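Local structure of (5-formylfuran-3-yl)methyl phosphate transaminase (Methanococcus jannaschii, 2Z61) at residues E115-N120 and V138-T143; I158-P163 and E174-A179. The protein catalyses the pyridoxal-phosphate-dependent transfer of an amino group from alanine to a furancarboxaldehyde phosphate, giving the furan precursor of methanofuran. All coordinates share one frame; numbering follows the deposited sequence.

Contact 1. Residues E115-N120 and V138-T143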
ATOM      1  N   GLU A 115      21.726  -7.030 -10.616  1.00 29.19           N
ATOM      2  CA  GLU A 115      21.017  -7.599 -11.748  1.00 29.52           C
ATOM      3  C   GLU A 115      20.024  -8.598 -11.169  1.00 29.10           C
ATOM      4  O   GLU A 115      20.374  -9.402 -10.301  1.00 25.88           O
ATOM      5  CB  GLU A 115      21.986  -8.312 -12.697  1.00 32.80           C
ATOM      6  CG  GLU A 115      23.110  -7.429 -13.225  1.00 36.36           C
ATOM      7  CD  GLU A 115      23.995  -8.146 -14.235  1.00 40.50           C
ATOM      8  OE1 GLU A 115      24.396  -9.294 -13.962  1.00 42.18           O
ATOM      9  OE2 GLU A 115      24.292  -7.565 -15.297  1.00 40.52           O
ATOM     10  N   VAL A 116      18.780  -8.535 -11.629  1.00 27.89           N
ATOM     11  CA  VAL A 116      17.749  -9.449 -11.156  1.00 27.41           C
ATOM     12  C   VAL A 116      17.277 -10.232 -12.368  1.00 27.60           C
ATOM     13  O   VAL A 116      16.975  -9.644 -13.400  1.00 25.80           O
ATOM     14  CB  VAL A 116      16.555  -8.678 -10.534  1.00 29.24           C
ATOM     15  CG1 VAL A 116      15.458  -9.645 -10.124  1.00 25.35           C
ATOM     16  CG2 VAL A 116      17.028  -7.874  -9.331  1.00 27.37           C
ATOM     17  N   LEU A 117      17.240 -11.559 -12.250  1.00 26.96           N
ATOM     18  CA  LEU A 117      16.813 -12.423 -13.346  1.00 26.14           C
ATOM     19  C   LEU A 117      15.304 -12.610 -13.327  1.00 23.94           C
ATOM     20  O   LEU A 117      14.728 -12.965 -12.305  1.00 20.90           O
ATOM     21  CB  LEU A 117      17.481 -13.801 -13.232  1.00 27.65           C
ATOM     22  CG  LEU A 117      19.012 -13.896 -13.271  1.00 32.03           C
ATOM     23  CD1 LEU A 117      19.455 -15.243 -12.719  1.00 30.96           C
ATOM     24  CD2 LEU A 117      19.512 -13.703 -14.699  1.00 30.27           C
ATOM     25  N   ILE A 118      14.663 -12.377 -14.464  1.00 24.45           N
ATOM     26  CA  ILE A 118      13.222 -12.558 -14.578  1.00 26.26           C
ATOM     27  C   ILE A 118      12.961 -13.336 -15.858  1.00 27.44           C
ATOM     28  O   ILE A 118      13.718 -13.224 -16.821  1.00 27.10           O
ATOM     29  CB  ILE A 118      12.481 -11.201 -14.640  1.00 29.00           C
ATOM     30  CG1 ILE A 118      13.173 -10.273 -15.644  1.00 31.57           C
ATOM     31  CG2 ILE A 118      12.437 -10.576 -13.255  1.00 27.51           C
ATOM     32  CD1 ILE A 118      12.564  -8.878 -15.729  1.00 31.44           C
ATOM     33  N   GLN A 119      11.899 -14.130 -15.872  1.00 24.72           N
ATOM     34  CA  GLN A 119      11.584 -14.918 -17.058  1.00 27.45           C
ATOM     35  C   GLN A 119      11.047 -14.068 -18.219  1.00 29.00           C
ATOM     36  O   GLN A 119      10.421 -13.025 -18.005  1.00 29.10           O
ATOM     37  CB  GLN A 119      10.567 -16.003 -16.698  1.00 28.87           C
ATOM     38  CG  GLN A 119      10.122 -16.882 -17.860  1.00 30.80           C
ATOM     39  CD  GLN A 119       9.365 -18.106 -17.381  1.00 32.19           C
ATOM     40  OE1 GLN A 119       8.696 -18.066 -16.347  1.00 27.83           O
ATOM     41  NE2 GLN A 119       9.453 -19.196 -18.136  1.00 28.40           N
ATOM     42  N   ASN A 120      11.321 -14.522 -19.440  1.00 29.33           N
ATOM     43  CA  ASN A 120      10.861 -13.871 -20.667  1.00 30.37           C
ATOM     44  C   ASN A 120       9.935 -14.899 -21.320  1.00 31.26           C
ATOM     45  O   ASN A 120      10.408 -15.897 -21.857  1.00 34.56           O
ATOM     46  CB  ASN A 120      12.044 -13.601 -21.606  1.00 32.32           C
ATOM     47  CG  ASN A 120      11.692 -12.650 -22.753  1.00 32.04           C
ATOM     48  OD1 ASN A 120      10.531 -12.510 -23.140  1.00 29.49           O
ATOM     49  ND2 ASN A 120      12.710 -12.006 -23.307  1.00 31.04           N
ATOM     50  N   VAL A 138      17.247  -8.607 -15.883  1.00 32.55           N
ATOM     51  CA  VAL A 138      17.850  -9.468 -16.894  1.00 31.78           C
ATOM     52  C   VAL A 138      16.853 -10.509 -17.398  1.00 33.83           C
ATOM     53  O   VAL A 138      16.511 -11.458 -16.684  1.00 32.48           O
ATOM     54  CB  VAL A 138      19.102 -10.208 -16.347  1.00 31.70           C
ATOM     55  CG1 VAL A 138      19.696 -11.090 -17.437  1.00 28.80           C
ATOM     56  CG2 VAL A 138      20.148  -9.203 -15.856  1.00 30.26           C
ATOM     57  N   PHE A 139      16.383 -10.335 -18.630  1.00 35.75           N
ATOM     58  CA  PHE A 139      15.446 -11.287 -19.209  1.00 37.09           C
ATOM     59  C   PHE A 139      16.175 -12.529 -19.696  1.00 38.52           C
ATOM     60  O   PHE A 139      17.284 -12.437 -20.211  1.00 39.61           O
ATOM     61  CB  PHE A 139      14.693 -10.666 -20.384  1.00 38.13           C
ATOM     62  CG  PHE A 139      13.609  -9.724 -19.976  1.00 39.70           C
ATOM     63  CD1 PHE A 139      13.904  -8.413 -19.614  1.00 43.82           C
ATOM     64  CD2 PHE A 139      12.286 -10.154 -19.921  1.00 42.37           C
ATOM     65  CE1 PHE A 139      12.892  -7.541 -19.199  1.00 42.34           C
ATOM     66  CE2 PHE A 139      11.267  -9.291 -19.508  1.00 41.46           C
ATOM     67  CZ  PHE A 139      11.572  -7.981 -19.146  1.00 40.55           C
ATOM     68  N   CYS A 140      15.551 -13.691 -19.521  1.00 39.96           N
ATOM     69  CA  CYS A 140      16.137 -14.952 -19.974  1.00 40.52           C
ATOM     70  C   CYS A 140      15.120 -16.086 -19.917  1.00 39.29           C
ATOM     71  O   CYS A 140      14.135 -16.007 -19.178  1.00 37.55           O
ATOM     72  CB  CYS A 140      17.361 -15.312 -19.120  1.00 42.41           C
ATOM     73  SG  CYS A 140      17.005 -15.686 -17.394  1.00 47.05           S
ATOM     74  N   ASP A 141      15.343 -17.127 -20.716  1.00 37.18           N
ATOM     75  CA  ASP A 141      14.449 -18.280 -20.709  1.00 39.03           C
ATOM     76  C   ASP A 141      14.745 -18.995 -19.404  1.00 37.53           C
ATOM     77  O   ASP A 141      15.865 -18.916 -18.903  1.00 38.89           O
ATOM     78  CB  ASP A 141      14.745 -19.236 -21.870  1.00 42.66           C
ATOM     79  CG  ASP A 141      14.783 -18.535 -23.206  1.00 47.48           C
ATOM     80  OD1 ASP A 141      13.956 -17.622 -23.427  1.00 49.44           O
ATOM     81  OD2 ASP A 141      15.631 -18.913 -24.044  1.00 52.77           O
ATOM     82  N   PHE A 142      13.767 -19.691 -18.843  1.00 33.96           N
ATOM     83  CA  PHE A 142      14.035 -20.385 -17.596  1.00 33.84           C
ATOM     84  C   PHE A 142      14.466 -21.832 -17.801  1.00 33.85           C
ATOM     85  O   PHE A 142      13.789 -22.768 -17.389  1.00 35.81           O
ATOM     86  CB  PHE A 142      12.828 -20.280 -16.649  1.00 32.38           C
ATOM     87  CG  PHE A 142      12.877 -19.068 -15.735  1.00 29.24           C
ATOM     88  CD1 PHE A 142      13.759 -18.021 -15.998  1.00 28.38           C
ATOM     89  CD2 PHE A 142      12.059 -18.982 -14.609  1.00 29.43           C
ATOM     90  CE1 PHE A 142      13.831 -16.912 -15.159  1.00 26.64           C
ATOM     91  CE2 PHE A 142      12.125 -17.873 -13.762  1.00 28.46           C
ATOM     92  CZ  PHE A 142      13.015 -16.837 -14.039  1.00 27.15           C
ATOM     93  N   THR A 143      15.610 -21.991 -18.465  1.00 32.94           N
ATOM     94  CA  THR A 143      16.204 -23.297 -18.709  1.00 32.36           C
ATOM     95  C   THR A 143      17.548 -23.251 -17.995  1.00 32.07           C
ATOM     96  O   THR A 143      18.102 -22.169 -17.774  1.00 28.80           O
ATOM     97  CB  THR A 143      16.450 -23.576 -20.216  1.00 29.34           C
ATOM     98  OG1 THR A 143      17.436 -22.669 -20.718  1.00 32.22           O
ATOM     99  CG2 THR A 143      15.169 -23.421 -21.011  1.00 31.59           C
TER
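The parallel pairing of Leu117, Ile118 and Gln119 with Val138, Phe139 and Cys140 closes a beta-alpha-beta unit, whose helix 125-132 connects the two strands at the margin of the large mixed sheet of this PLP-dependent aminotransferase. Val138 grips the inner strand by both backbone polar atoms: its N donates to Val116 O (2.7 Å), its O accepts from Ile118 N (3.0 Å), and both bonds are nearly straight at 170°. Farther on the bonds bend, and Asn120 N reaches Cys140 O from above the carbonyl plane at 3.2 Å. On one face Leu117 and Val138 lie side by side, CD2 against CG1 at 3.8 Å. On the other, Ile118 CG1 sits between its own N and carbonyl carbon (chi1 47°), and CD1 beyond it rests over the Phe139 ring, displaced toward the rim, 3.7 Å from CZ. Asn120 CB meets the same ring at its edge, while the Asn120 amide bonds to Lys341 N and Ser340 OG. Lys341 also forms a salt bridge with Asp141. Past the strand, Phe142 presents one ring face to Gln119, whose extended chain sets the amide beyond the CG-CD2 side of the ring, near Phe142 CB, the two planes stacked 11° apart. Gln119 CB stands over the middle of that ring, 3.6 Å from its centroid.

Contact 2. Residues I158-P163 and E174-A179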
ATOM      1  N   ILE A 158      16.660 -13.846  -8.315  1.00 23.01           N
ATOM      2  CA  ILE A 158      15.843 -14.348  -9.405  1.00 22.90           C
ATOM      3  C   ILE A 158      14.386 -14.335  -8.928  1.00 23.13           C
ATOM      4  O   ILE A 158      14.086 -14.646  -7.773  1.00 23.35           O
ATOM      5  CB  ILE A 158      16.253 -15.796  -9.809  1.00 25.30           C
ATOM      6  CG1 ILE A 158      15.401 -16.262 -10.993  1.00 21.77           C
ATOM      7  CG2 ILE A 158      16.089 -16.744  -8.624  1.00 22.98           C
ATOM      8  CD1 ILE A 158      15.822 -17.604 -11.578  1.00 23.82           C
ATOM      9  N   ILE A 159      13.477 -13.943  -9.803  1.00 22.46           N
ATOM     10  CA  ILE A 159      12.073 -13.921  -9.436  1.00 24.54           C
ATOM     11  C   ILE A 159      11.410 -15.072 -10.161  1.00 24.06           C
ATOM     12  O   ILE A 159      11.386 -15.104 -11.392  1.00 25.31           O
ATOM     13  CB  ILE A 159      11.371 -12.602  -9.861  1.00 25.26           C
ATOM     14  CG1 ILE A 159      11.945 -11.416  -9.085  1.00 25.84           C
ATOM     15  CG2 ILE A 159       9.877 -12.703  -9.601  1.00 26.50           C
ATOM     16  CD1 ILE A 159      11.295 -10.070  -9.444  1.00 24.47           C
ATOM     17  N   ILE A 160      10.889 -16.030  -9.399  1.00 21.85           N
ATOM     18  CA  ILE A 160      10.213 -17.177  -9.990  1.00 23.06           C
ATOM     19  C   ILE A 160       8.718 -17.048  -9.705  1.00 23.70           C
ATOM     20  O   ILE A 160       8.305 -17.018  -8.550  1.00 23.44           O
ATOM     21  CB  ILE A 160      10.734 -18.514  -9.399  1.00 22.60           C
ATOM     22  CG1 ILE A 160      12.250 -18.617  -9.605  1.00 25.79           C
ATOM     23  CG2 ILE A 160      10.043 -19.695 -10.083  1.00 19.16           C
ATOM     24  CD1 ILE A 160      12.854 -19.947  -9.169  1.00 27.60           C
ATOM     25  N   ASN A 161       7.913 -16.957 -10.761  1.00 24.00           N
ATOM     26  CA  ASN A 161       6.457 -16.828 -10.636  1.00 24.03           C
ATOM     27  C   ASN A 161       5.844 -18.130 -11.126  1.00 23.84           C
ATOM     28  O   ASN A 161       5.843 -18.405 -12.322  1.00 23.66           O
ATOM     29  CB  ASN A 161       5.972 -15.642 -11.487  1.00 22.45           C
ATOM     30  CG  ASN A 161       4.458 -15.453 -11.442  1.00 24.73           C
ATOM     31  OD1 ASN A 161       3.816 -15.173 -12.460  1.00 24.30           O
ATOM     32  ND2 ASN A 161       3.878 -15.626 -10.259  1.00 19.86           N
ATOM     33  N   SER A 162       5.315 -18.931 -10.208  1.00 24.62           N
ATOM     34  CA  SER A 162       4.761 -20.223 -10.592  1.00 25.27           C
ATOM     35  C   SER A 162       3.509 -20.632  -9.818  1.00 25.54           C
ATOM     36  O   SER A 162       3.529 -20.706  -8.592  1.00 28.44           O
ATOM     37  CB  SER A 162       5.846 -21.301 -10.417  1.00 26.14           C
ATOM     38  OG  SER A 162       5.381 -22.587 -10.781  1.00 21.77           O
ATOM     39  N   PRO A 163       2.395 -20.883 -10.529  1.00 26.63           N
ATOM     40  CA  PRO A 163       2.293 -20.786 -11.992  1.00 27.57           C
ATOM     41  C   PRO A 163       2.482 -19.337 -12.438  1.00 26.57           C
ATOM     42  O   PRO A 163       2.209 -18.408 -11.671  1.00 21.75           O
ATOM     43  CB  PRO A 163       0.894 -21.338 -12.287  1.00 26.91           C
ATOM     44  CG  PRO A 163       0.147 -21.117 -11.030  1.00 26.93           C
ATOM     45  CD  PRO A 163       1.158 -21.433  -9.956  1.00 26.18           C
ATOM     46  N   GLU A 174      13.944 -28.470 -11.373  1.00 35.51           N
ATOM     47  CA  GLU A 174      15.343 -28.166 -11.678  1.00 39.33           C
ATOM     48  C   GLU A 174      15.711 -26.686 -11.618  1.00 36.82           C
ATOM     49  O   GLU A 174      16.809 -26.334 -11.191  1.00 36.39           O
ATOM     50  CB  GLU A 174      15.714 -28.720 -13.055  1.00 43.76           C
ATOM     51  CG  GLU A 174      15.685 -30.232 -13.129  1.00 53.22           C
ATOM     52  CD  GLU A 174      16.083 -30.759 -14.494  1.00 60.30           C
ATOM     53  OE1 GLU A 174      16.154 -31.999 -14.652  1.00 63.63           O
ATOM     54  OE2 GLU A 174      16.325 -29.936 -15.406  1.00 62.36           O
ATOM     55  N   ILE A 175      14.806 -25.819 -12.059  1.00 35.43           N
ATOM     56  CA  ILE A 175      15.079 -24.389 -12.025  1.00 30.87           C
ATOM     57  C   ILE A 175      15.286 -23.948 -10.579  1.00 27.58           C
ATOM     58  O   ILE A 175      16.202 -23.182 -10.284  1.00 28.12           O
ATOM     59  CB  ILE A 175      13.930 -23.562 -12.648  1.00 30.35           C
ATOM     60  CG1 ILE A 175      13.833 -23.837 -14.153  1.00 33.07           C
ATOM     61  CG2 ILE A 175      14.194 -22.084 -12.447  1.00 31.72           C
ATOM     62  CD1 ILE A 175      13.498 -25.256 -14.511  1.00 38.01           C
ATOM     63  N   TYR A 176      14.432 -24.426  -9.677  1.00 24.78           N
ATOM     64  CA  TYR A 176      14.573 -24.079  -8.265  1.00 27.77           C
ATOM     65  C   TYR A 176      15.903 -24.599  -7.729  1.00 27.11           C
ATOM     66  O   TYR A 176      16.631 -23.880  -7.061  1.00 27.37           O
ATOM     67  CB  TYR A 176      13.435 -24.678  -7.429  1.00 28.59           C
ATOM     68  CG  TYR A 176      12.086 -24.041  -7.665  1.00 31.55           C
ATOM     69  CD1 TYR A 176      11.215 -24.549  -8.619  1.00 33.38           C
ATOM     70  CD2 TYR A 176      11.694 -22.911  -6.950  1.00 33.99           C
ATOM     71  CE1 TYR A 176       9.988 -23.953  -8.860  1.00 38.41           C
ATOM     72  CE2 TYR A 176      10.465 -22.303  -7.185  1.00 39.09           C
ATOM     73  CZ  TYR A 176       9.619 -22.832  -8.145  1.00 37.81           C
ATOM     74  OH  TYR A 176       8.411 -22.234  -8.407  1.00 47.18           O
ATOM     75  N   GLU A 177      16.210 -25.859  -8.034  1.00 28.28           N
ATOM     76  CA  GLU A 177      17.449 -26.497  -7.589  1.00 30.21           C
ATOM     77  C   GLU A 177      18.679 -25.750  -8.083  1.00 26.66           C
ATOM     78  O   GLU A 177      19.625 -25.529  -7.329  1.00 27.95           O
ATOM     79  CB  GLU A 177      17.468 -27.954  -8.064  1.00 33.35           C
ATOM     80  CG  GLU A 177      16.515 -28.853  -7.279  1.00 38.53           C
ATOM     81  CD  GLU A 177      16.068 -30.086  -8.054  1.00 43.53           C
ATOM     82  OE1 GLU A 177      15.462 -30.983  -7.431  1.00 47.02           O
ATOM     83  OE2 GLU A 177      16.310 -30.156  -9.279  1.00 44.67           O
ATOM     84  N   PHE A 178      18.664 -25.344  -9.346  1.00 26.51           N
ATOM     85  CA  PHE A 178      19.785 -24.593  -9.893  1.00 25.73           C
ATOM     86  C   PHE A 178      19.932 -23.261  -9.162  1.00 28.96           C
ATOM     87  O   PHE A 178      21.038 -22.878  -8.766  1.00 29.53           O
ATOM     88  CB  PHE A 178      19.584 -24.315 -11.384  1.00 28.04           C
ATOM     89  CG  PHE A 178      20.734 -23.589 -12.019  1.00 29.40           C
ATOM     90  CD1 PHE A 178      21.911 -24.260 -12.334  1.00 31.60           C
ATOM     91  CD2 PHE A 178      20.666 -22.222 -12.254  1.00 30.00           C
ATOM     92  CE1 PHE A 178      23.004 -23.575 -12.870  1.00 32.94           C
ATOM     93  CE2 PHE A 178      21.754 -21.531 -12.788  1.00 32.66           C
ATOM     94  CZ  PHE A 178      22.925 -22.212 -13.094  1.00 31.02           C
ATOM     95  N   ALA A 179      18.814 -22.562  -8.974  1.00 26.80           N
ATOM     96  CA  ALA A 179      18.840 -21.262  -8.307  1.00 27.25           C
ATOM     97  C   ALA A 179      19.384 -21.307  -6.880  1.00 27.54           C
ATOM     98  O   ALA A 179      20.160 -20.436  -6.487  1.00 29.45           O
ATOM     99  CB  ALA A 179      17.450 -20.636  -8.313  1.00 28.02           C
TER
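Ile160 lays its CD1 methyl over one face of the Tyr176 ring, 4.2 Å from the centroid and 27° off the ring normal, a CH-pi contact displaced toward CD2 and CE2. Its other branch, CG2, anti to the backbone N, meets the phenol end of the same ring, 3.7 Å from Tyr176 CZ. The CD1 methyl also touches Ile175 CG2 at 4.1 Å, and is thus shared by two successive helix residues. Strand 155-161 and helix 173-182 are the first two elements of a beta-alpha-beta unit completed by strand 185-189; here the helix runs back against the sheet, its short segment antiparallel to the strand at 160° and 10.9 Å from it at closest approach. Such a spacing is bridged by side chains alone. Tyr176 reaches just past the end of the strand, where OH lies 3.4 Å from Ser162 CB; this hydroxyl is buried without a polar partner in the model, whereas Ser162 OG is bonded to Ile171 N. The Tyr176 ring also stacks with Phe207. An alanine at Tyr176 would probably open a gap beside Ile160 and Ser162 and leave Phe207 without its stacking partner. One turn along the helix from Ile175, Ala179 brings CB to Ile158 CG2 at 4.1 Å.

How the contacts relate
Contacts 1 and 2 belong to two beta-alpha-beta units of one sheet, in which strands 115-119 and 155-161 are neighbours. Contact 1 pairs the outermost strand, 136-140, with its neighbour and is partly buried; contact 2 seats a helix on an inner strand, and every residue touching across it is buried. The chemistry follows: backbone hydrogen bonds dominate the first, with rings and methyls added on both faces, while the second is made by side chains, chiefly apolar. The two meet directly, their centres about 10 Å apart. Leu117 O probably accepts a hydrogen bond from Ile159 N at 3.0 Å, and Phe142 packs by its carbonyl oxygen against Ile175.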